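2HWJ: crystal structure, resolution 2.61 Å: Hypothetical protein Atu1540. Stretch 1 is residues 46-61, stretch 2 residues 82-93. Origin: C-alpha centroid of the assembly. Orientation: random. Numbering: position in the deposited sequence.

Stretch 1, residues 46-61: DFLGNHIVPVVAGPKD
Stretch 2, residues 82-93: HVLTSEVAKFSH

The two stretches pair as neighbouring parallel beta strands, joined by a backbone hydrogen-bond ladder whose register shifts by one at a beta bulge. Strand 52-57 runs beside strand 82-90, with an angle of 43° between their directions. Ile-52, Val-53, Pro-54 and Val-55 pair with Leu-84, Thr-85, Ser-86 and Glu-87, at CA-CA distances of 4.6 to 5.0 Å. The register then shifts by one, and Ala-57 pairs with Lys-90.

The ladder starts with Val-53 N to Leu-84 O (3.0 Å) and Ser-86 N to Val-53 O (3.1 Å). Val-55 N to Ser-86 O (3.1 Å) is weak, with an angle of 131°. Val-88 N to Val-55 O (3.0 Å) is nearly straight. Val-88 has phi/psi of -109/5, away from extended values, and this bend accompanies the bulge. Past it, Ala-57 N bonds Ala-89 O (2.9 Å), and Phe-91 N bonds Ala-57 O (2.9 Å). Pro-54, which has no amide hydrogen, sits between the bonding residues Val-53 and Val-55, so the ladder loses nothing there; its CA makes a CA-H...O contact with Ser-86 O (3.5 Å).

Before the bulge, the paired side chains alternate between the faces. Ile-52, Leu-84, Pro-54 and Ser-86 share one face; Val-53, Thr-85, Val-55, Glu-87, Ala-57 and Lys-90 share the other. Leu-84 (chi1 m, chi2 t) is the most covered residue. Its CB makes apolar contact with Ile-52 CG2 (4.0 Å), and its CD2 lies over one face of the Phe-47 ring (CD2 to CD2, 4.2 Å). Phe-47 is rotamer m; its O accepts from Asn-50 N (3.0 Å), closing a turn before the strand. On the second face, Val-55 CG2 meets the Thr-85 methyl CG2 (3.9 Å), while Thr-85 OG1 is hydrogen-bonded elsewhere in the structure. Glu-87 is extended (t, t) and brings OE2 to Ala-57 CB (3.4 Å). Near the bulge, the contacts are again apolar: Val-56 CG2 meets Ala-89 CB (3.9 Å), while Val-56 CG1 packs tightly against Phe-91 CD2 (3.4 Å). Phe-91 is rotamer m.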

ATOM      1  N   ASP A  46       4.638  -9.620  35.482  1.00 81.45           N
ATOM      2  CA  ASP A  46       4.159  -8.353  34.883  1.00 81.32           C
ATOM      3  C   ASP A  46       3.415  -8.619  33.595  1.00 80.31           C
ATOM      4  O   ASP A  46       2.947  -9.733  33.381  1.00 80.50           O
ATOM      5  CB  ASP A  46       5.292  -7.281  34.663  1.00 81.90           C
ATOM      6  CG  ASP A  46       6.663  -7.889  34.200  1.00 82.88           C
ATOM      7  OD1 ASP A  46       7.691  -7.563  34.836  1.00 81.71           O
ATOM      8  OD2 ASP A  46       6.726  -8.684  33.217  1.00 83.67           O
ATOM      9  N   PHE A  47       3.334  -7.582  32.750  1.00 79.44           N
ATOM     10  CA  PHE A  47       2.663  -7.606  31.428  1.00 77.51           C
ATOM     11  C   PHE A  47       3.581  -7.902  30.239  1.00 75.42           C
ATOM     12  O   PHE A  47       3.117  -8.342  29.202  1.00 75.24           O
ATOM     13  CB  PHE A  47       2.023  -6.247  31.162  1.00 78.47           C
ATOM     14  CG  PHE A  47       0.713  -6.033  31.874  1.00 80.90           C
ATOM     15  CD1 PHE A  47       0.024  -7.117  32.459  1.00 81.35           C
ATOM     16  CD2 PHE A  47       0.148  -4.740  31.937  1.00 81.73           C
ATOM     17  CE1 PHE A  47      -1.195  -6.914  33.101  1.00 81.62           C
ATOM     18  CE2 PHE A  47      -1.069  -4.522  32.580  1.00 81.42           C
ATOM     19  CZ  PHE A  47      -1.749  -5.611  33.154  1.00 81.68           C
ATOM     20  N   LEU A  48       4.871  -7.594  30.378  1.00 73.08           N
ATOM     21  CA  LEU A  48       5.901  -7.949  29.393  1.00 70.50           C
ATOM     22  C   LEU A  48       6.025  -9.451  29.453  1.00 69.60           C
ATOM     23  O   LEU A  48       6.343  -9.971  30.531  1.00 70.67           O
ATOM     24  CB  LEU A  48       7.246  -7.311  29.822  1.00 70.65           C
ATOM     25  CG  LEU A  48       7.438  -5.768  29.947  1.00 69.84           C
ATOM     26  CD1 LEU A  48       6.280  -5.015  30.644  1.00 67.64           C
ATOM     27  CD2 LEU A  48       8.764  -5.444  30.615  1.00 69.15           C
ATOM     28  N   GLY A  49       5.800 -10.217  28.387  1.00 67.89           N
ATOM     29  CA  GLY A  49       5.490  -9.854  27.034  1.00 65.62           C
ATOM     30  C   GLY A  49       4.350 -10.779  26.595  1.00 64.74           C
ATOM     31  O   GLY A  49       4.550 -11.829  25.954  1.00 63.49           O
ATOM     32  N   ASN A  50       3.141 -10.365  26.964  1.00 63.81           N
ATOM     33  CA  ASN A  50       1.963 -10.919  26.413  1.00 63.85           C
ATOM     34  C   ASN A  50       1.648 -10.294  25.102  1.00 63.29           C
ATOM     35  O   ASN A  50       2.237  -9.301  24.706  1.00 62.48           O
ATOM     36  CB  ASN A  50       0.783 -10.645  27.302  1.00 64.71           C
ATOM     37  CG  ASN A  50       1.083 -10.874  28.712  1.00 65.83           C
ATOM     38  OD1 ASN A  50       0.462 -10.276  29.600  1.00 67.02           O
ATOM     39  ND2 ASN A  50       2.054 -11.740  28.963  1.00 68.96           N
ATOM     40  N   HIS A  51       0.648 -10.886  24.476  1.00 63.33           N
ATOM     41  CA  HIS A  51       0.192 -10.486  23.175  1.00 64.71           C
ATOM     42  C   HIS A  51      -0.557  -9.213  23.339  1.00 63.61           C
ATOM     43  O   HIS A  51      -1.193  -8.975  24.376  1.00 64.47           O
ATOM     44  CB  HIS A  51      -0.716 -11.557  22.566  1.00 64.97           C
ATOM     45  CG  HIS A  51      -0.128 -12.918  22.664  1.00 70.45           C
ATOM     46  ND1 HIS A  51      -0.412 -13.774  23.718  1.00 73.64           N
ATOM     47  CD2 HIS A  51       0.837 -13.528  21.922  1.00 72.12           C
ATOM     48  CE1 HIS A  51       0.290 -14.889  23.566  1.00 72.47           C
ATOM     49  NE2 HIS A  51       1.070 -14.754  22.501  1.00 73.38           N
ATOM     50  N   ILE A  52      -0.434  -8.406  22.294  1.00 62.05           N
ATOM     51  CA  ILE A  52      -1.127  -7.158  22.130  1.00 59.88           C
ATOM     52  C   ILE A  52      -1.868  -7.356  20.868  1.00 57.31           C
ATOM     53  O   ILE A  52      -1.307  -7.804  19.904  1.00 58.31           O
ATOM     54  CB  ILE A  52      -0.149  -6.005  21.796  1.00 58.18           C
ATOM     55  CG1 ILE A  52       1.213  -6.401  22.264  1.00 59.46           C
ATOM     56  CG2 ILE A  52      -0.667  -4.674  22.372  1.00 56.09           C
ATOM     57  CD1 ILE A  52       2.231  -5.148  22.561  1.00 63.13           C
ATOM     58  N   VAL A  53      -3.048  -6.820  20.804  1.00 55.12           N
ATOM     59  CA  VAL A  53      -3.881  -7.074  19.699  1.00 54.31           C
ATOM     60  C   VAL A  53      -4.394  -5.719  19.267  1.00 54.62           C
ATOM     61  O   VAL A  53      -4.660  -4.879  20.103  1.00 55.63           O
ATOM     62  CB  VAL A  53      -4.860  -8.076  20.287  1.00 54.27           C
ATOM     63  CG1 VAL A  53      -6.292  -7.658  20.332  1.00 51.76           C
ATOM     64  CG2 VAL A  53      -4.501  -9.486  19.806  1.00 53.11           C
ATOM     65  N   PRO A  54      -4.400  -5.431  17.967  1.00 54.40           N
ATOM     66  CA  PRO A  54      -4.829  -4.071  17.534  1.00 53.37           C
ATOM     67  C   PRO A  54      -6.333  -3.962  17.512  1.00 54.12           C
ATOM     68  O   PRO A  54      -7.036  -4.920  17.261  1.00 57.00           O
ATOM     69  CB  PRO A  54      -4.331  -4.016  16.098  1.00 51.32           C
ATOM     70  CG  PRO A  54      -4.427  -5.315  15.602  1.00 50.61           C
ATOM     71  CD  PRO A  54      -4.060  -6.263  16.803  1.00 53.96           C
ATOM     72  N   VAL A  55      -6.859  -2.788  17.667  1.00 54.98           N
ATOM     73  CA  VAL A  55      -8.297  -2.629  17.934  1.00 54.72           C
ATOM     74  C   VAL A  55      -8.746  -1.238  17.449  1.00 55.42           C
ATOM     75  O   VAL A  55      -7.928  -0.367  17.225  1.00 55.75           O
ATOM     76  CB  VAL A  55      -8.378  -2.693  19.443  1.00 55.93           C
ATOM     77  CG1 VAL A  55      -9.121  -1.498  20.061  1.00 56.97           C
ATOM     78  CG2 VAL A  55      -8.686  -4.101  19.959  1.00 51.52           C
ATOM     79  N   VAL A  56     -10.031  -1.013  17.258  1.00 55.59           N
ATOM     80  CA  VAL A  56     -10.514   0.258  16.741  1.00 54.51           C
ATOM     81  C   VAL A  56     -11.583   0.670  17.697  1.00 53.65           C
ATOM     82  O   VAL A  56     -12.325  -0.133  18.160  1.00 55.34           O
ATOM     83  CB  VAL A  56     -11.098   0.004  15.299  1.00 55.38           C
ATOM     84  CG1 VAL A  56     -12.253   0.895  14.970  1.00 56.28           C
ATOM     85  CG2 VAL A  56     -10.063   0.221  14.270  1.00 53.31           C
ATOM     86  N   ALA A  57     -11.738   1.919  18.003  1.00 54.70           N
ATOM     87  CA  ALA A  57     -12.781   2.249  18.959  1.00 55.05           C
ATOM     88  C   ALA A  57     -14.040   2.490  18.131  1.00 55.27           C
ATOM     89  O   ALA A  57     -14.006   3.273  17.206  1.00 55.64           O
ATOM     90  CB  ALA A  57     -12.404   3.467  19.839  1.00 53.67           C
ATOM     91  N   GLY A  58     -15.134   1.782  18.454  1.00 55.14           N
ATOM     92  CA  GLY A  58     -16.390   1.944  17.767  1.00 53.88           C
ATOM     93  C   GLY A  58     -17.359   2.676  18.610  1.00 54.50           C
ATOM     94  O   GLY A  58     -17.018   3.224  19.620  1.00 54.82           O
ATOM     95  N   PRO A  59     -18.610   2.632  18.209  1.00 55.91           N
ATOM     96  CA  PRO A  59     -19.746   3.308  18.794  1.00 56.68           C
ATOM     97  C   PRO A  59     -19.949   2.863  20.219  1.00 58.41           C
ATOM     98  O   PRO A  59     -19.563   1.752  20.557  1.00 57.58           O
ATOM     99  CB  PRO A  59     -20.897   2.804  17.985  1.00 55.99           C
ATOM    100  CG  PRO A  59     -20.299   2.370  16.755  1.00 59.07           C
ATOM    101  CD  PRO A  59     -18.988   1.770  17.092  1.00 55.11           C
ATOM    102  N   LYS A  60     -20.548   3.729  21.057  1.00 61.37           N
ATOM    103  CA  LYS A  60     -20.658   3.463  22.506  1.00 64.41           C
ATOM    104  C   LYS A  60     -19.268   3.228  22.916  1.00 65.75           C
ATOM    105  O   LYS A  60     -18.336   3.739  22.270  1.00 67.61           O
ATOM    106  CB  LYS A  60     -21.483   2.217  22.756  1.00 64.40           C
ATOM    107  CG  LYS A  60     -22.858   2.380  22.137  1.00 67.06           C
ATOM    108  CD  LYS A  60     -23.514   3.664  22.687  1.00 73.64           C
ATOM    109  CE  LYS A  60     -24.506   4.281  21.673  1.00 80.25           C
ATOM    110  NZ  LYS A  60     -25.879   3.574  21.596  1.00 82.57           N
ATOM    111  N   ASP A  61     -18.981   2.454  23.921  1.00 66.45           N
ATOM    112  CA  ASP A  61     -17.523   2.483  24.007  1.00 68.58           C
ATOM    113  C   ASP A  61     -16.682   1.352  23.370  1.00 67.57           C
ATOM    114  O   ASP A  61     -15.494   1.194  23.596  1.00 69.56           O
ATOM    115  CB  ASP A  61     -17.041   3.125  25.297  1.00 69.66           C
ATOM    116  CG  ASP A  61     -17.025   4.632  25.166  1.00 75.23           C
ATOM    117  OD1 ASP A  61     -17.671   5.276  26.042  1.00 78.74           O
ATOM    118  OD2 ASP A  61     -16.438   5.149  24.125  1.00 79.60           O
ATOM    119  N   HIS A  82      -8.277 -11.452  29.974  1.00 58.70           N
ATOM    120  CA  HIS A  82      -7.930 -10.196  29.415  1.00 56.99           C
ATOM    121  C   HIS A  82      -6.843 -10.269  28.302  1.00 56.31           C
ATOM    122  O   HIS A  82      -6.044 -11.204  28.244  1.00 55.88           O
ATOM    123  CB  HIS A  82      -7.433  -9.313  30.552  1.00 57.68           C
ATOM    124  CG  HIS A  82      -8.487  -8.904  31.551  1.00 58.33           C
ATOM    125  ND1 HIS A  82      -8.638  -9.526  32.783  1.00 58.70           N
ATOM    126  CD2 HIS A  82      -9.409  -7.905  31.516  1.00 56.47           C
ATOM    127  CE1 HIS A  82      -9.600  -8.928  33.462  1.00 57.08           C
ATOM    128  NE2 HIS A  82     -10.081  -7.938  32.718  1.00 59.86           N
ATOM    129  N   VAL A  83      -6.785  -9.278  27.417  1.00 54.50           N
ATOM    130  CA  VAL A  83      -5.685  -9.222  26.486  1.00 53.39           C
ATOM    131  C   VAL A  83      -5.240  -7.737  26.326  1.00 53.69           C
ATOM    132  O   VAL A  83      -6.076  -6.859  26.337  1.00 54.95           O
ATOM    133  CB  VAL A  83      -6.067  -9.863  25.143  1.00 53.64           C
ATOM    134  CG1 VAL A  83      -7.204  -9.069  24.402  1.00 52.73           C
ATOM    135  CG2 VAL A  83      -4.858  -9.917  24.205  1.00 55.29           C
ATOM    136  N   LEU A  84      -3.948  -7.453  26.181  1.00 53.03           N
ATOM    137  CA  LEU A  84      -3.488  -6.099  25.880  1.00 53.22           C
ATOM    138  C   LEU A  84      -3.889  -5.731  24.490  1.00 54.39           C
ATOM    139  O   LEU A  84      -3.983  -6.622  23.599  1.00 56.56           O
ATOM    140  CB  LEU A  84      -1.998  -6.076  25.895  1.00 52.77           C
ATOM    141  CG  LEU A  84      -1.389  -6.503  27.227  1.00 51.16           C
ATOM    142  CD1 LEU A  84       0.091  -6.401  27.145  1.00 41.28           C
ATOM    143  CD2 LEU A  84      -2.020  -5.729  28.426  1.00 47.71           C
ATOM    144  N   THR A  85      -4.143  -4.451  24.278  1.00 53.19           N
ATOM    145  CA  THR A  85      -4.672  -3.976  23.022  1.00 53.14           C
ATOM    146  C   THR A  85      -4.010  -2.610  22.776  1.00 54.40           C
ATOM    147  O   THR A  85      -3.487  -1.978  23.702  1.00 52.87           O
ATOM    148  CB  THR A  85      -6.135  -3.553  23.167  1.00 53.77           C
ATOM    149  OG1 THR A  85      -6.236  -2.624  24.269  1.00 58.21           O
ATOM    150  CG2 THR A  85      -7.093  -4.704  23.427  1.00 51.92           C
ATOM    151  N   SER A  86      -4.085  -2.139  21.527  1.00 54.80           N
ATOM    152  CA  SER A  86      -3.606  -0.854  21.171  1.00 55.73           C
ATOM    153  C   SER A  86      -4.626  -0.337  20.196  1.00 57.00           C
ATOM    154  O   SER A  86      -4.893  -0.977  19.167  1.00 58.08           O
ATOM    155  CB  SER A  86      -2.293  -0.968  20.451  1.00 55.76           C
ATOM    156  OG  SER A  86      -1.823   0.339  20.208  1.00 59.40           O
ATOM    157  N   GLU A  87      -5.234   0.784  20.556  1.00 56.39           N
ATOM    158  CA  GLU A  87      -6.191   1.414  19.738  1.00 58.01           C
ATOM    159  C   GLU A  87      -5.410   2.043  18.596  1.00 56.79           C
ATOM    160  O   GLU A  87      -4.536   2.869  18.836  1.00 56.63           O
ATOM    161  CB  GLU A  87      -6.957   2.444  20.591  1.00 57.43           C
ATOM    162  CG  GLU A  87      -7.972   3.309  19.861  1.00 60.95           C
ATOM    163  CD  GLU A  87      -8.751   4.305  20.819  1.00 64.12           C
ATOM    164  OE1 GLU A  87      -8.576   5.580  20.696  1.00 69.55           O
ATOM    165  OE2 GLU A  87      -9.565   3.811  21.654  1.00 69.55           O
ATOM    166  N   VAL A  88      -5.738   1.652  17.365  1.00 56.01           N
ATOM    167  CA  VAL A  88      -5.133   2.208  16.163  1.00 56.46           C
ATOM    168  C   VAL A  88      -6.059   3.100  15.323  1.00 57.82           C
ATOM    169  O   VAL A  88      -5.695   3.525  14.218  1.00 59.12           O
ATOM    170  CB  VAL A  88      -4.598   1.127  15.218  1.00 55.77           C
ATOM    171  CG1 VAL A  88      -3.549   0.346  15.910  1.00 56.01           C
ATOM    172  CG2 VAL A  88      -5.737   0.223  14.716  1.00 55.49           C
ATOM    173  N   ALA A  89      -7.260   3.361  15.808  1.00 58.25           N
ATOM    174  CA  ALA A  89      -8.151   4.265  15.118  1.00 57.90           C
ATOM    175  C   ALA A  89      -9.368   4.441  15.950  1.00 58.31           C
ATOM    176  O   ALA A  89      -9.749   3.559  16.731  1.00 57.47           O
ATOM    177  CB  ALA A  89      -8.519   3.728  13.756  1.00 57.42           C
ATOM    178  N   LYS A  90      -9.997   5.583  15.753  1.00 59.43           N
ATOM    179  CA  LYS A  90     -11.049   6.046  16.653  1.00 60.60           C
ATOM    180  C   LYS A  90     -12.218   6.449  15.792  1.00 59.66           C
ATOM    181  O   LYS A  90     -12.163   7.483  15.111  1.00 62.32           O
ATOM    182  CB  LYS A  90     -10.529   7.237  17.474  1.00 60.01           C
ATOM    183  CG  LYS A  90     -11.028   7.232  18.895  1.00 61.96           C
ATOM    184  CD  LYS A  90     -10.329   8.321  19.798  1.00 62.74           C
ATOM    185  CE  LYS A  90     -11.038   8.421  21.195  1.00 68.28           C
ATOM    186  NZ  LYS A  90     -11.735   7.081  21.745  1.00 70.74           N
ATOM    187  N   PHE A  91     -13.264   5.640  15.787  1.00 58.25           N
ATOM    188  CA  PHE A  91     -14.481   5.975  15.081  1.00 57.44           C
ATOM    189  C   PHE A  91     -15.690   6.123  16.006  1.00 57.51           C
ATOM    190  O   PHE A  91     -16.854   6.118  15.563  1.00 59.08           O
ATOM    191  CB  PHE A  91     -14.822   4.911  14.057  1.00 57.36           C
ATOM    192  CG  PHE A  91     -13.758   4.617  13.095  1.00 55.43           C
ATOM    193  CD1 PHE A  91     -13.116   5.598  12.418  1.00 55.42           C
ATOM    194  CD2 PHE A  91     -13.414   3.318  12.842  1.00 59.35           C
ATOM    195  CE1 PHE A  91     -12.109   5.329  11.510  1.00 56.51           C
ATOM    196  CE2 PHE A  91     -12.409   3.021  11.906  1.00 62.33           C
ATOM    197  CZ  PHE A  91     -11.746   4.072  11.242  1.00 59.74           C
ATOM    198  N   SER A  92     -15.439   6.292  17.280  1.00 56.53           N
ATOM    199  CA  SER A  92     -16.507   6.352  18.222  1.00 55.82           C
ATOM    200  C   SER A  92     -17.298   7.611  18.045  1.00 54.82           C
ATOM    201  O   SER A  92     -18.253   7.756  18.672  1.00 58.08           O
ATOM    202  CB  SER A  92     -15.953   6.263  19.632  1.00 55.40           C
ATOM    203  OG  SER A  92     -14.948   7.258  19.727  1.00 56.74           O
ATOM    204  N   HIS A  93     -16.991   8.541  17.197  1.00 54.67           N
ATOM    205  CA  HIS A  93     -18.038   9.587  16.949  1.00 53.80           C
ATOM    206  C   HIS A  93     -19.144   9.064  16.003  1.00 54.40           C
ATOM    207  O   HIS A  93     -20.157   9.690  15.848  1.00 55.39           O
ATOM    208  CB  HIS A  93     -17.467  10.909  16.424  1.00 50.49           C
ATOM    209  CG  HIS A  93     -16.643  10.739  15.211  1.00 50.24           C
ATOM    210  ND1 HIS A  93     -15.527   9.932  15.190  1.00 52.53           N
ATOM    211  CD2 HIS A  93     -16.802  11.196  13.939  1.00 54.19           C
ATOM    212  CE1 HIS A  93     -15.022   9.914  13.960  1.00 55.42           C
ATOM    213  NE2 HIS A  93     -15.769  10.686  13.181  1.00 51.55           N
TER